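Long-range contacts in aminoglycoside N(3)-acetyltransferase (Enterobacter cloacae, PDB 6NP3), which transfers an acetyl group from acetyl-CoA to the 3-amino group of 2-deoxystreptamine antibiotics and probably confers resistance to drugs such as gentamicin: residues A[10-15]-A[44-49]; A[114-119]-A[138-143]; A[158-163]-A[242-247]; A[177-182]-A[260-265]. All blocks are in the same frame, centred on the assembly; numbering follows the deposited sequence. Where two conformers were deposited one is given.

Contact 1: residues A[10-15]-A[44-49]; sequences RQLRDL and DALIEA
L12 packs on A45, L46 and A49 of helix 44-49, and R13 bonds to A49 O. L12 comes first. Its CB bond points at helix 44-49, and the CD1 methyl does most of the touching. CD1 lies 4.0 Å from A49 CB and 4.0 Å from L46 CD2. A45 is also in reach, with its CB 4.2 Å from L12 CD1. The side chains of L12 and L46 cross at about a right angle. The small A45 and A49 let the leucine methyl come close to the backbone of helix 44-49.

R13 follows. Its chain bends at CD (chi2 -101°), and the guanidinium grips one carbonyl oxygen with two nitrogens. R13 NH1 is 2.8 Å from A49 O, and R13 NH2 is 2.9 Å from the same A49 O. The oxygen lies at the guanidinium edge, in its plane. Neither bond is straight, because one acceptor is shared by two donors. R13 NH1 also bonds to V17 O, which ties the group to the loop after its own helix.

L12 and L46 both rest on L158 of strand 156-160. The two helix axes approach to 9.7 Å and cross at -50°. The arrangement is that of two helices packed side by side against a central beta sheet, as in a layered alpha/beta fold.

Contact 2: residues A[114-119]-A[138-143]; sequences SAHPDA and GAAYGP. Unlike the reference sequence in segment 114-119: S114 (reference Thr). With LLL ((2R,3R,4R,5R)-2-((1S,2S,3R,4S,6R)-4,6-diamino-3-((2R,3R,6S)-3-amino-6-(aminomethyl)-tetrahydro-2H-pyran-2-yloxy)-2-hydr oxycyclohexyloxy)-5-methyl-4-(methylamino)-tetrahydro-2H-pyran-3,5-diol), chain B.
Y141 and A119 meet beside the bound gentamicin. Y141 can be followed outward from CB. Its CG is anti to the carbonyl carbon (chi1 -47°). The ring has A140 CB over one face, 3.5 Å above the plane and offset toward the rim. Further out, CE1 is 3.8 Å from A119 CB, and CZ is equally near that methyl. At the tip, Y141 OH accepts a hydrogen bond from the gentamicin amine N12 at 3.0 Å. It is also bonded to a water that donates to D118 OD2.

Y141 thus holds an amine of the 2-deoxystreptamine ring, while D118 holds the methylamino sugar. D118 OD1 accepts from the amine N33, and D118 OD2 accepts from the hydroxyl O23 at 2.6 Å. S65 also bonds to D118 OD1 and helps to fix the carboxylate.

Behind these groups, A140 CB sits 3.8 Å from A119 CB and 3.8 Å from H116 NE2. A119 CB also lies over one face of the H116 ring, offset toward the rim. A second water joins the two loops. It is 2.8 Å from H116 NE2, in the ring plane, and accepts from G138 N.

D118 and Y141 belong to the aminoglycoside pocket, and the Y141 ring also meets that of H171. The alanine methyls space the two loops, while the polar tips face the drug. The carboxylate probably favours a protonated amine at N33, consistent with recognition of a cationic antibiotic through paired charge and hydroxyl contacts.

Contact 3: residues A[158-163]-A[242-247]; sequences LSIGAG and GGAQSR
S159 and R247 form a hydrogen-bonded antiparallel pair, and their side chains lie on the same face of the sheet. S159 OG is anti to the backbone N (chi1 174°). R247 bends at both CD and NE, with chi3 at -59°, and its guanidinium turns back over the neighbouring strand. R247 NH2 then donates to S159 OG at 2.9 Å. This bond is nearly straight at 175°, and the oxygen lies in the guanidinium plane. A162 O is close to the same nitrogen, but the angle is too poor for a hydrogen bond.

I160 and S246 are the next pair, of the non-hydrogen-bonded kind, and occupy the other face. I160 CG2 is 3.6 Å from S246 OG and 3.7 Å from A244 CB. The serine hydroxyl donates to A244 O within its own strand, from above the carbonyl plane.

The backbone bonds S159 N to R247 O and R247 N to S159 O are both 2.9 Å. Past the strand end, G161 N adds a bent 2.8 Å bond to Q245 O. G161 has a positive phi, and its N lies 3.8 Å from A244 CB.

I160 also touches V241 and V32. Strands 156-160 and 244-250 are neighbours in the mixed central sheet. The chemistry is thus split by face. An arginine-serine bond ties the strands on one side. On the side of I160 and S246, the isoleucine packs against a methyl and a serine hydroxyl that is turned to its own strand.

Contact 4: residues A[177-182]-A[260-265]; sequences ARIEGK and EWLEAR
The loop that follows helix 170-176 packs here against the end of the C-terminal helix 251-265. Its first residue, A177, points at the helix, and A177 CB is 3.8 Å from L262 CD1. The main polar tie comes next. R178 N donates to E263 OE2 at 2.8 Å, with a nearly straight angle of 165°. The oxygen is met on its anti side, 25° out of the carboxylate plane. E263 is extended beyond CG, which carries the carboxylate across to the loop. R178 is the centre of an inverse gamma turn, with a weak bond from I179 N to A177 O. The aliphatic part of R178 passes the same carboxylate, with CB 3.5 Å from E263 OE2. The charged groups themselves are not in contact, although their planes are only 10° apart.

I179 also points at the helix. Its CG2, the branch anti to the carbonyl carbon, is the one that reaches L262 O, at 3.6 Å. Its CD1 is 4.3 Å from L262 CB. K182 NZ closes the loop on itself with a 2.8 Å bond to A177 O. L262 also touches I226 of helix 222-233.

Contacts 1, 2 and 4 are buried; contact 3 is partly buried. Contacts 1 and 3 adjoin through L158 and the probable Q11-G242 bond. Contact 1 is helix on helix and contact 3 strand on strand, yet each uses an arginine to reach an oxygen of the other segment. Contact 2 joins two loops at the drug pocket and relies on waters and ligand bonds. It lies on the opposite side of the chain's centre from contacts 1 and 3. Contact 4 lies furthest out: its centre is about 22 Å from the centre of the chain. It pairs a loop with a helix end. Strand 244-250 of contact 3 runs directly into its helix 251-265.

Contact 1: residues A[10-15]-A[44-49]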
loop_
_atom_site.group_PDB
_atom_site.type_symbol
_atom_site.label_atom_id
_atom_site.label_comp_id
_atom_site.label_asym_id
_atom_site.label_seq_id
_atom_site.Cartn_x
_atom_site.Cartn_y
_atom_site.Cartn_z
ATOM N N ARG A 10 -1.262 20.729 -11.542
ATOM C CA ARG A 10 -0.061 21.531 -11.719
ATOM C C ARG A 10 0.899 21.317 -10.560
ATOM O O ARG A 10 2.115 21.290 -10.757
ATOM C CB ARG A 10 -0.406 23.014 -11.886
ATOM C CG ARG A 10 -1.389 23.304 -13.016
ATOM C CD ARG A 10 -0.987 22.661 -14.335
ATOM N NE ARG A 10 0.219 23.244 -14.925
ATOM C CZ ARG A 10 0.892 22.703 -15.933
ATOM N NH1 ARG A 10 0.491 21.557 -16.464
ATOM N NH2 ARG A 10 1.976 23.301 -16.401
ATOM N N GLN A 11 0.375 21.198 -9.335
ATOM C CA GLN A 11 1.236 20.890 -8.194
ATOM C C GLN A 11 1.920 19.529 -8.337
ATOM O O GLN A 11 3.098 19.382 -7.983
ATOM C CB GLN A 11 0.420 20.910 -6.908
ATOM C CG GLN A 11 0.023 22.279 -6.421
ATOM C CD GLN A 11 -0.905 22.213 -5.246
ATOM O OE1 GLN A 11 -1.768 21.360 -5.187
ATOM N NE2 GLN A 11 -0.722 23.107 -4.287
ATOM N N LEU A 12 1.197 18.519 -8.829
ATOM C CA LEU A 12 1.796 17.206 -9.034
ATOM C C LEU A 12 2.890 17.266 -10.084
ATOM O O LEU A 12 3.953 16.646 -9.933
ATOM C CB LEU A 12 0.705 16.209 -9.403
ATOM C CG LEU A 12 -0.257 15.847 -8.266
ATOM C CD1 LEU A 12 -1.514 15.181 -8.780
ATOM C CD2 LEU A 12 0.443 14.948 -7.266
ATOM N N ARG A 13 2.667 18.045 -11.147
ATOM C CA ARG A 13 3.705 18.219 -12.151
ATOM C C ARG A 13 4.921 18.898 -11.539
ATOM O O ARG A 13 6.065 18.506 -11.806
ATOM C CB ARG A 13 3.153 19.027 -13.326
ATOM C CG ARG A 13 2.113 18.297 -14.167
ATOM C CD ARG A 13 2.743 17.761 -15.451
ATOM N NE ARG A 13 1.827 16.988 -16.287
ATOM C CZ ARG A 13 1.541 15.704 -16.086
ATOM N NH1 ARG A 13 2.082 15.046 -15.066
ATOM N NH2 ARG A 13 0.710 15.082 -16.910
ATOM N N ASP A 14 4.692 19.931 -10.724
ATOM C CA ASP A 14 5.814 20.625 -10.097
ATOM C C ASP A 14 6.630 19.669 -9.238
ATOM O O ASP A 14 7.853 19.796 -9.149
ATOM C CB ASP A 14 5.338 21.749 -9.178
ATOM C CG ASP A 14 4.819 22.948 -9.904
ATOM O OD1 ASP A 14 5.108 23.095 -11.098
ATOM O OD2 ASP A 14 4.129 23.747 -9.243
ATOM N N LEU A 15 5.970 18.715 -8.590
ATOM C CA LEU A 15 6.653 17.774 -7.717
ATOM C C LEU A 15 7.438 16.734 -8.494
ATOM O O LEU A 15 8.329 16.083 -7.933
ATOM C CB LEU A 15 5.589 17.088 -6.875
ATOM C CG LEU A 15 6.081 16.268 -5.697
ATOM C CD1 LEU A 15 6.710 17.155 -4.645
ATOM C CD2 LEU A 15 4.922 15.473 -5.122
ATOM N N ASP A 44 -9.051 12.202 -9.387
ATOM C CA ASP A 44 -9.057 12.670 -10.773
ATOM C C ASP A 44 -7.749 13.353 -11.128
ATOM O O ASP A 44 -7.236 13.202 -12.242
ATOM C CB ASP A 44 -10.224 13.633 -11.024
ATOM C CG ASP A 44 -11.580 12.971 -10.904
ATOM O OD1 ASP A 44 -11.689 11.736 -11.049
ATOM O OD2 ASP A 44 -12.569 13.710 -10.707
ATOM N N ALA A 45 -7.214 14.147 -10.210
ATOM C CA ALA A 45 -5.959 14.833 -10.485
ATOM C C ALA A 45 -4.806 13.844 -10.647
ATOM O O ALA A 45 -3.958 14.020 -11.528
ATOM C CB ALA A 45 -5.649 15.797 -9.345
ATOM N N LEU A 46 -4.748 12.810 -9.804
ATOM C CA LEU A 46 -3.700 11.801 -9.932
ATOM C C LEU A 46 -3.772 11.089 -11.276
ATOM O O LEU A 46 -2.746 10.862 -11.931
ATOM C CB LEU A 46 -3.821 10.789 -8.792
ATOM C CG LEU A 46 -3.580 11.279 -7.366
ATOM C CD1 LEU A 46 -4.040 10.258 -6.356
ATOM C CD2 LEU A 46 -2.095 11.585 -7.212
ATOM N N ILE A 47 -4.980 10.709 -11.685
ATOM C CA ILE A 47 -5.174 10.033 -12.954
ATOM C C ILE A 47 -4.768 10.932 -14.105
ATOM O O ILE A 47 -4.115 10.486 -15.054
ATOM C CB ILE A 47 -6.637 9.566 -13.053
ATOM C CG1 ILE A 47 -6.901 8.475 -12.016
ATOM C CG2 ILE A 47 -6.978 9.092 -14.451
ATOM C CD1 ILE A 47 -8.350 8.099 -11.874
ATOM N N GLU A 48 -5.120 12.211 -14.034
ATOM C CA GLU A 48 -4.737 13.127 -15.097
ATOM C C GLU A 48 -3.226 13.335 -15.127
ATOM O O GLU A 48 -2.615 13.414 -16.197
ATOM C CB GLU A 48 -5.452 14.455 -14.878
ATOM C CG GLU A 48 -5.157 15.453 -15.960
ATOM C CD GLU A 48 -6.127 16.609 -15.979
ATOM O OE1 GLU A 48 -5.666 17.749 -16.156
ATOM O OE2 GLU A 48 -7.335 16.370 -15.817
ATOM N N ALA A 49 -2.597 13.414 -13.949
ATOM C CA ALA A 49 -1.157 13.645 -13.897
ATOM C C ALA A 49 -0.361 12.485 -14.496
ATOM O O ALA A 49 0.636 12.710 -15.194
ATOM C CB ALA A 49 -0.693 13.932 -12.470
#

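Contact 2: residues A[114-119]-A[138-143]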
loop_
_atom_site.group_PDB
_atom_site.type_symbol
_atom_site.label_atom_id
_atom_site.label_comp_id
_atom_site.label_asym_id
_atom_site.label_seq_id
_atom_site.Cartn_x
_atom_site.Cartn_y
_atom_site.Cartn_z
ATOM N N SER A 114 -6.621 -6.653 -6.393
ATOM C CA SER A 114 -5.907 -7.898 -6.156
ATOM C C SER A 114 -6.687 -8.809 -5.211
ATOM O O SER A 114 -7.521 -8.371 -4.419
ATOM C CB SER A 114 -4.493 -7.645 -5.657
ATOM O OG SER A 114 -4.467 -7.384 -4.260
ATOM N N ALA A 115 -6.341 -10.084 -5.276
ATOM C CA ALA A 115 -7.075 -11.168 -4.642
ATOM C C ALA A 115 -6.730 -11.415 -3.179
ATOM O O ALA A 115 -7.397 -12.243 -2.550
ATOM C CB ALA A 115 -6.811 -12.452 -5.435
ATOM N N HIS A 116 -5.686 -10.818 -2.643
ATOM C CA HIS A 116 -5.324 -11.030 -1.246
ATOM C C HIS A 116 -6.211 -10.168 -0.369
ATOM O O HIS A 116 -6.164 -8.939 -0.461
ATOM C CB HIS A 116 -3.870 -10.650 -1.066
ATOM C CG HIS A 116 -3.280 -11.097 0.217
ATOM N ND1 HIS A 116 -3.787 -10.755 1.451
ATOM C CD2 HIS A 116 -2.175 -11.842 0.443
ATOM C CE1 HIS A 116 -3.010 -11.281 2.380
ATOM N NE2 HIS A 116 -2.020 -11.931 1.793
ATOM N N PRO A 117 -7.065 -10.771 0.458
ATOM C CA PRO A 117 -8.088 -9.947 1.109
ATOM C C PRO A 117 -7.524 -8.922 2.071
ATOM O O PRO A 117 -8.014 -7.792 2.117
ATOM C CB PRO A 117 -8.999 -10.980 1.786
ATOM C CG PRO A 117 -8.840 -12.194 0.991
ATOM C CD PRO A 117 -7.356 -12.203 0.630
ATOM N N ASP A 118 -6.478 -9.269 2.813
ATOM C CA ASP A 118 -5.913 -8.352 3.792
ATOM C C ASP A 118 -4.922 -7.383 3.168
ATOM O O ASP A 118 -4.850 -6.228 3.593
ATOM C CB ASP A 118 -5.260 -9.117 4.950
ATOM C CG ASP A 118 -4.912 -8.214 6.087
ATOM O OD1 ASP A 118 -5.833 -7.659 6.748
ATOM O OD2 ASP A 118 -3.704 -8.014 6.323
ATOM N N ALA A 119 -4.121 -7.850 2.217
ATOM C CA ALA A 119 -3.133 -7.023 1.536
ATOM C C ALA A 119 -3.644 -6.433 0.224
ATOM O O ALA A 119 -2.846 -5.925 -0.569
ATOM C CB ALA A 119 -1.874 -7.853 1.278
ATOM N N GLY A 138 0.236 -15.718 1.545
ATOM C CA GLY A 138 1.619 -16.028 1.782
ATOM C C GLY A 138 2.590 -15.115 1.068
ATOM O O GLY A 138 3.802 -15.235 1.296
ATOM N N ALA A 139 2.091 -14.214 0.219
ATOM C CA ALA A 139 2.897 -13.280 -0.551
ATOM C C ALA A 139 2.261 -11.894 -0.475
ATOM O O ALA A 139 1.897 -11.277 -1.476
ATOM C CB ALA A 139 3.040 -13.734 -2.003
ATOM N N ALA A 140 2.163 -11.355 0.735
ATOM C CA ALA A 140 1.418 -10.116 0.914
ATOM C C ALA A 140 2.125 -8.922 0.282
ATOM O O ALA A 140 1.530 -8.201 -0.533
ATOM C CB ALA A 140 1.146 -9.874 2.389
ATOM N N TYR A 141 3.394 -8.680 0.673
ATOM C CA TYR A 141 4.149 -7.515 0.231
ATOM C C TYR A 141 5.508 -7.864 -0.325
ATOM O O TYR A 141 6.246 -6.952 -0.707
ATOM C CB TYR A 141 4.355 -6.512 1.382
ATOM C CG TYR A 141 3.060 -6.263 2.120
ATOM C CD1 TYR A 141 2.038 -5.518 1.542
ATOM C CD2 TYR A 141 2.813 -6.838 3.352
ATOM C CE1 TYR A 141 0.836 -5.320 2.185
ATOM C CE2 TYR A 141 1.600 -6.639 3.997
ATOM C CZ TYR A 141 0.622 -5.885 3.397
ATOM O OH TYR A 141 -0.595 -5.709 4.010
ATOM N N GLY A 142 5.840 -9.140 -0.421
ATOM C CA GLY A 142 7.159 -9.519 -0.835
ATOM C C GLY A 142 7.212 -10.000 -2.262
ATOM O O GLY A 142 6.387 -9.615 -3.102
ATOM N N PRO A 143 8.190 -10.867 -2.562
ATOM C CA PRO A 143 8.285 -11.434 -3.908
ATOM C C PRO A 143 6.944 -11.991 -4.360
ATOM O O PRO A 143 6.199 -12.588 -3.585
ATOM C CB PRO A 143 9.370 -12.513 -3.773
ATOM C CG PRO A 143 10.253 -11.976 -2.649
ATOM C CD PRO A 143 9.310 -11.307 -1.695
HETATM C C11 LLL B . 0.217 0.408 11.066
HETATM O O11 LLL B . 0.679 0.023 9.745
HETATM C C21 LLL B . 0.078 1.928 11.069
HETATM N N21 LLL B . -0.703 2.295 9.892
HETATM C C31 LLL B . 1.406 2.566 10.894
HETATM C C41 LLL B . 2.295 2.145 12.053
HETATM C C51 LLL B . 2.367 0.622 12.064
HETATM O O51 LLL B . 1.084 0.066 12.142
HETATM C C61 LLL B . 3.149 0.139 13.266
HETATM N N61 LLL B . 3.177 -1.322 13.237
HETATM C C12 LLL B . -0.352 -3.350 7.435
HETATM N N12 LLL B . -0.467 -4.674 6.839
HETATM C C22 LLL B . 1.079 -2.821 7.346
HETATM C C32 LLL B . 1.085 -1.417 7.918
HETATM N N32 LLL B . 2.439 -0.865 7.826
HETATM C C42 LLL B . 0.653 -1.360 9.384
HETATM C C52 LLL B . -0.721 -2.016 9.530
HETATM O O52 LLL B . -1.015 -2.127 10.903
HETATM C C62 LLL B . -0.777 -3.397 8.908
HETATM O O62 LLL B . -2.118 -3.849 8.954
HETATM C C13 LLL B . -2.363 -5.134 9.528
HETATM C C23 LLL B . -3.589 -5.698 8.814
HETATM O O23 LLL B . -3.330 -5.689 7.425
HETATM C C33 LLL B . -4.819 -4.805 9.061
HETATM N N33 LLL B . -6.020 -5.425 8.458
HETATM C C43 LLL B . -5.003 -4.633 10.583
HETATM O O43 LLL B . -5.411 -5.888 11.089
HETATM C C53 LLL B . -3.691 -4.181 11.235
HETATM O O53 LLL B . -2.618 -5.046 10.944
HETATM C C83 LLL B . -6.068 -3.568 10.872
HETATM C C93 LLL B . -6.710 -4.475 7.560
HETATM O O HOH W 1 -0.120 -13.438 3.206
HETATM O O HOH W 2 -1.337 -8.257 4.841
#

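Contact 3: residues A[158-163]-A[242-247]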
loop_
_atom_site.group_PDB
_atom_site.type_symbol
_atom_site.label_atom_id
_atom_site.label_comp_id
_atom_site.label_asym_id
_atom_site.label_seq_id
_atom_site.Cartn_x
_atom_site.Cartn_y
_atom_site.Cartn_z
ATOM N N LEU A 158 4.268 8.353 -3.783
ATOM C CA LEU A 158 3.809 9.741 -3.686
ATOM C C LEU A 158 3.158 9.916 -2.319
ATOM O O LEU A 158 2.043 9.462 -2.082
ATOM C CB LEU A 158 2.824 10.024 -4.810
ATOM C CG LEU A 158 2.065 11.343 -4.740
ATOM C CD1 LEU A 158 3.006 12.519 -4.677
ATOM C CD2 LEU A 158 1.129 11.458 -5.938
ATOM N N SER A 159 3.894 10.522 -1.411
ATOM C CA SER A 159 3.433 10.725 -0.052
ATOM C C SER A 159 2.880 12.139 0.039
ATOM O O SER A 159 3.622 13.109 -0.135
ATOM C CB SER A 159 4.574 10.547 0.947
ATOM O OG SER A 159 4.150 10.887 2.267
ATOM N N ILE A 160 1.584 12.241 0.304
ATOM C CA ILE A 160 0.886 13.518 0.347
ATOM C C ILE A 160 0.447 13.733 1.786
ATOM O O ILE A 160 -0.637 13.305 2.193
ATOM C CB ILE A 160 -0.295 13.543 -0.641
ATOM C CG1 ILE A 160 0.226 13.391 -2.061
ATOM C CG2 ILE A 160 -1.094 14.820 -0.480
ATOM C CD1 ILE A 160 -0.870 13.159 -3.097
ATOM N N GLY A 161 1.299 14.413 2.542
ATOM C CA GLY A 161 1.084 14.660 3.947
ATOM C C GLY A 161 1.150 13.445 4.842
ATOM O O GLY A 161 0.804 13.545 6.024
ATOM N N ALA A 162 1.551 12.294 4.322
ATOM C CA ALA A 162 1.642 11.072 5.112
ATOM C C ALA A 162 3.003 10.962 5.780
ATOM O O ALA A 162 3.998 11.495 5.297
ATOM C CB ALA A 162 1.418 9.867 4.205
ATOM N N GLY A 163 3.034 10.254 6.899
ATOM C CA GLY A 163 4.249 10.125 7.672
ATOM C C GLY A 163 5.140 9.021 7.153
ATOM O O GLY A 163 4.766 8.225 6.275
ATOM N N GLY A 242 -2.321 20.240 -2.698
ATOM C CA GLY A 242 -3.264 20.927 -1.835
ATOM C C GLY A 242 -2.486 21.646 -0.757
ATOM O O GLY A 242 -1.470 22.294 -1.016
ATOM N N GLY A 243 -2.940 21.506 0.475
ATOM C CA GLY A 243 -2.237 22.050 1.615
ATOM C C GLY A 243 -1.198 21.144 2.240
ATOM O O GLY A 243 -0.635 21.496 3.284
ATOM N N ALA A 244 -0.910 19.994 1.641
ATOM C CA ALA A 244 -0.096 18.961 2.275
ATOM C C ALA A 244 1.340 18.997 1.781
ATOM O O ALA A 244 1.587 19.028 0.573
ATOM C CB ALA A 244 -0.684 17.589 1.961
ATOM N N GLN A 245 2.284 18.940 2.714
ATOM C CA GLN A 245 3.670 18.711 2.342
ATOM C C GLN A 245 3.786 17.308 1.759
ATOM O O GLN A 245 3.402 16.318 2.398
ATOM C CB GLN A 245 4.571 18.818 3.568
ATOM C CG GLN A 245 4.614 20.181 4.219
ATOM C CD GLN A 245 4.641 20.089 5.725
ATOM O OE1 GLN A 245 5.680 19.828 6.326
ATOM N NE2 GLN A 245 3.490 20.293 6.345
ATOM N N SER A 246 4.354 17.224 0.561
ATOM C CA SER A 246 4.384 15.991 -0.196
ATOM C C SER A 246 5.786 15.706 -0.705
ATOM O O SER A 246 6.640 16.590 -0.782
ATOM C CB SER A 246 3.413 16.094 -1.377
ATOM O OG SER A 246 2.110 16.396 -0.936
ATOM N N ARG A 247 6.017 14.432 -1.003
ATOM C CA ARG A 247 7.301 13.943 -1.463
ATOM C C ARG A 247 7.068 12.903 -2.544
ATOM O O ARG A 247 6.097 12.151 -2.491
ATOM C CB ARG A 247 8.037 13.193 -0.330
ATOM C CG ARG A 247 8.571 14.078 0.786
ATOM C CD ARG A 247 8.435 13.398 2.157
ATOM N NE ARG A 247 7.036 13.094 2.426
ATOM C CZ ARG A 247 6.198 13.909 3.052
ATOM N NH1 ARG A 247 6.612 15.080 3.509
ATOM N NH2 ARG A 247 4.939 13.550 3.223
#

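Contact 4: residues A[177-182]-A[260-265]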
loop_
_atom_site.group_PDB
_atom_site.type_symbol
_atom_site.label_atom_id
_atom_site.label_comp_id
_atom_site.label_asym_id
_atom_site.label_seq_id
_atom_site.Cartn_x
_atom_site.Cartn_y
_atom_site.Cartn_z
ATOM N N ALA A 177 14.896 -9.295 3.472
ATOM C CA ALA A 177 16.108 -9.021 4.230
ATOM C C ALA A 177 16.693 -10.303 4.818
ATOM O O ALA A 177 15.995 -11.100 5.443
ATOM C CB ALA A 177 15.802 -8.029 5.343
ATOM N N ARG A 178 18.010 -10.464 4.667
ATOM C CA ARG A 178 18.717 -11.659 5.125
ATOM C C ARG A 178 19.174 -11.430 6.563
ATOM O O ARG A 178 20.341 -11.147 6.852
ATOM C CB ARG A 178 19.911 -11.927 4.222
ATOM C CG ARG A 178 19.541 -12.266 2.821
ATOM C CD ARG A 178 20.736 -12.222 1.901
ATOM N NE ARG A 178 20.414 -12.694 0.565
ATOM C CZ ARG A 178 21.257 -12.674 -0.455
ATOM N NH1 ARG A 178 22.472 -12.185 -0.326
ATOM N NH2 ARG A 178 20.870 -13.161 -1.607
ATOM N N ILE A 179 18.205 -11.467 7.470
ATOM C CA ILE A 179 18.445 -11.161 8.872
ATOM C C ILE A 179 17.819 -12.250 9.719
ATOM O O ILE A 179 16.870 -12.922 9.311
ATOM C CB ILE A 179 17.903 -9.783 9.297
ATOM C CG1 ILE A 179 16.382 -9.692 9.095
ATOM C CG2 ILE A 179 18.640 -8.700 8.541
ATOM C CD1 ILE A 179 15.815 -8.327 9.526
ATOM N N GLU A 180 18.375 -12.428 10.912
ATOM C CA GLU A 180 17.895 -13.432 11.845
ATOM C C GLU A 180 16.743 -12.888 12.679
ATOM O O GLU A 180 16.633 -11.686 12.924
ATOM C CB GLU A 180 19.036 -13.881 12.777
ATOM C CG GLU A 180 19.558 -12.796 13.712
ATOM C CD GLU A 180 20.718 -13.248 14.603
ATOM O OE1 GLU A 180 21.185 -14.395 14.462
ATOM O OE2 GLU A 180 21.168 -12.444 15.448
ATOM N N GLY A 181 15.900 -13.800 13.135
ATOM C CA GLY A 181 14.831 -13.467 14.049
ATOM C C GLY A 181 13.585 -12.881 13.439
ATOM O O GLY A 181 12.812 -12.255 14.166
ATOM N N LYS A 182 13.373 -13.031 12.136
ATOM C CA LYS A 182 12.219 -12.398 11.511
ATOM C C LYS A 182 10.917 -12.997 12.026
ATOM O O LYS A 182 10.748 -14.220 12.101
ATOM C CB LYS A 182 12.307 -12.520 9.995
ATOM C CG LYS A 182 13.499 -11.770 9.429
ATOM C CD LYS A 182 13.847 -12.214 8.021
ATOM C CE LYS A 182 12.836 -11.741 7.014
ATOM N NZ LYS A 182 13.310 -11.906 5.640
ATOM N N GLU A 260 19.512 -2.861 2.659
ATOM C CA GLU A 260 20.843 -2.597 3.196
ATOM C C GLU A 260 20.773 -2.170 4.659
ATOM O O GLU A 260 21.616 -2.576 5.474
ATOM C CB GLU A 260 21.545 -1.535 2.348
ATOM C CG GLU A 260 21.817 -1.967 0.939
ATOM C CD GLU A 260 22.378 -0.863 0.056
ATOM O OE1 GLU A 260 22.832 0.172 0.580
ATOM O OE2 GLU A 260 22.363 -1.039 -1.179
ATOM N N TRP A 261 19.791 -1.349 5.014
ATOM C CA TRP A 261 19.672 -0.812 6.363
ATOM C C TRP A 261 19.442 -1.939 7.357
ATOM O O TRP A 261 20.108 -2.016 8.401
ATOM C CB TRP A 261 18.508 0.181 6.382
ATOM C CG TRP A 261 18.299 1.006 7.594
ATOM C CD1 TRP A 261 18.682 2.307 7.755
ATOM C CD2 TRP A 261 17.595 0.643 8.787
ATOM N NE1 TRP A 261 18.280 2.772 8.979
ATOM C CE2 TRP A 261 17.618 1.768 9.637
ATOM C CE3 TRP A 261 16.966 -0.528 9.232
ATOM C CZ2 TRP A 261 17.019 1.765 10.889
ATOM C CZ3 TRP A 261 16.373 -0.528 10.476
ATOM C CH2 TRP A 261 16.412 0.609 11.293
ATOM N N LEU A 262 18.498 -2.831 7.047
ATOM C CA LEU A 262 18.219 -3.975 7.899
ATOM C C LEU A 262 19.419 -4.907 7.984
ATOM O O LEU A 262 19.778 -5.370 9.076
ATOM C CB LEU A 262 17.002 -4.736 7.378
ATOM C CG LEU A 262 15.679 -4.002 7.572
ATOM C CD1 LEU A 262 14.612 -4.624 6.689
ATOM C CD2 LEU A 262 15.240 -3.969 9.035
ATOM N N GLU A 263 20.055 -5.213 6.854
ATOM C CA GLU A 263 21.152 -6.187 6.859
ATOM C C GLU A 263 22.411 -5.651 7.533
ATOM O O GLU A 263 23.194 -6.432 8.093
ATOM C CB GLU A 263 21.452 -6.650 5.433
ATOM C CG GLU A 263 20.307 -7.525 4.919
ATOM C CD GLU A 263 20.370 -7.990 3.472
ATOM O OE1 GLU A 263 21.316 -7.655 2.739
ATOM O OE2 GLU A 263 19.417 -8.694 3.045
ATOM N N ALA A 264 22.578 -4.326 7.552
ATOM C CA ALA A 264 23.692 -3.727 8.275
ATOM C C ALA A 264 23.483 -3.794 9.781
ATOM O O ALA A 264 24.460 -3.795 10.544
ATOM C CB ALA A 264 23.893 -2.269 7.843
ATOM N N ARG A 265 22.236 -3.866 10.238
ATOM C CA ARG A 265 21.939 -3.767 11.662
ATOM C C ARG A 265 21.668 -5.098 12.332
ATOM O O ARG A 265 21.735 -5.173 13.565
ATOM C CB ARG A 265 20.728 -2.864 11.909
ATOM C CG ARG A 265 21.051 -1.433 11.725
ATOM C CD ARG A 265 19.848 -0.543 11.599
ATOM N NE ARG A 265 20.296 0.847 11.509
ATOM C CZ ARG A 265 20.951 1.367 10.474
ATOM N NH1 ARG A 265 21.324 2.637 10.501
ATOM N NH2 ARG A 265 21.238 0.632 9.408
#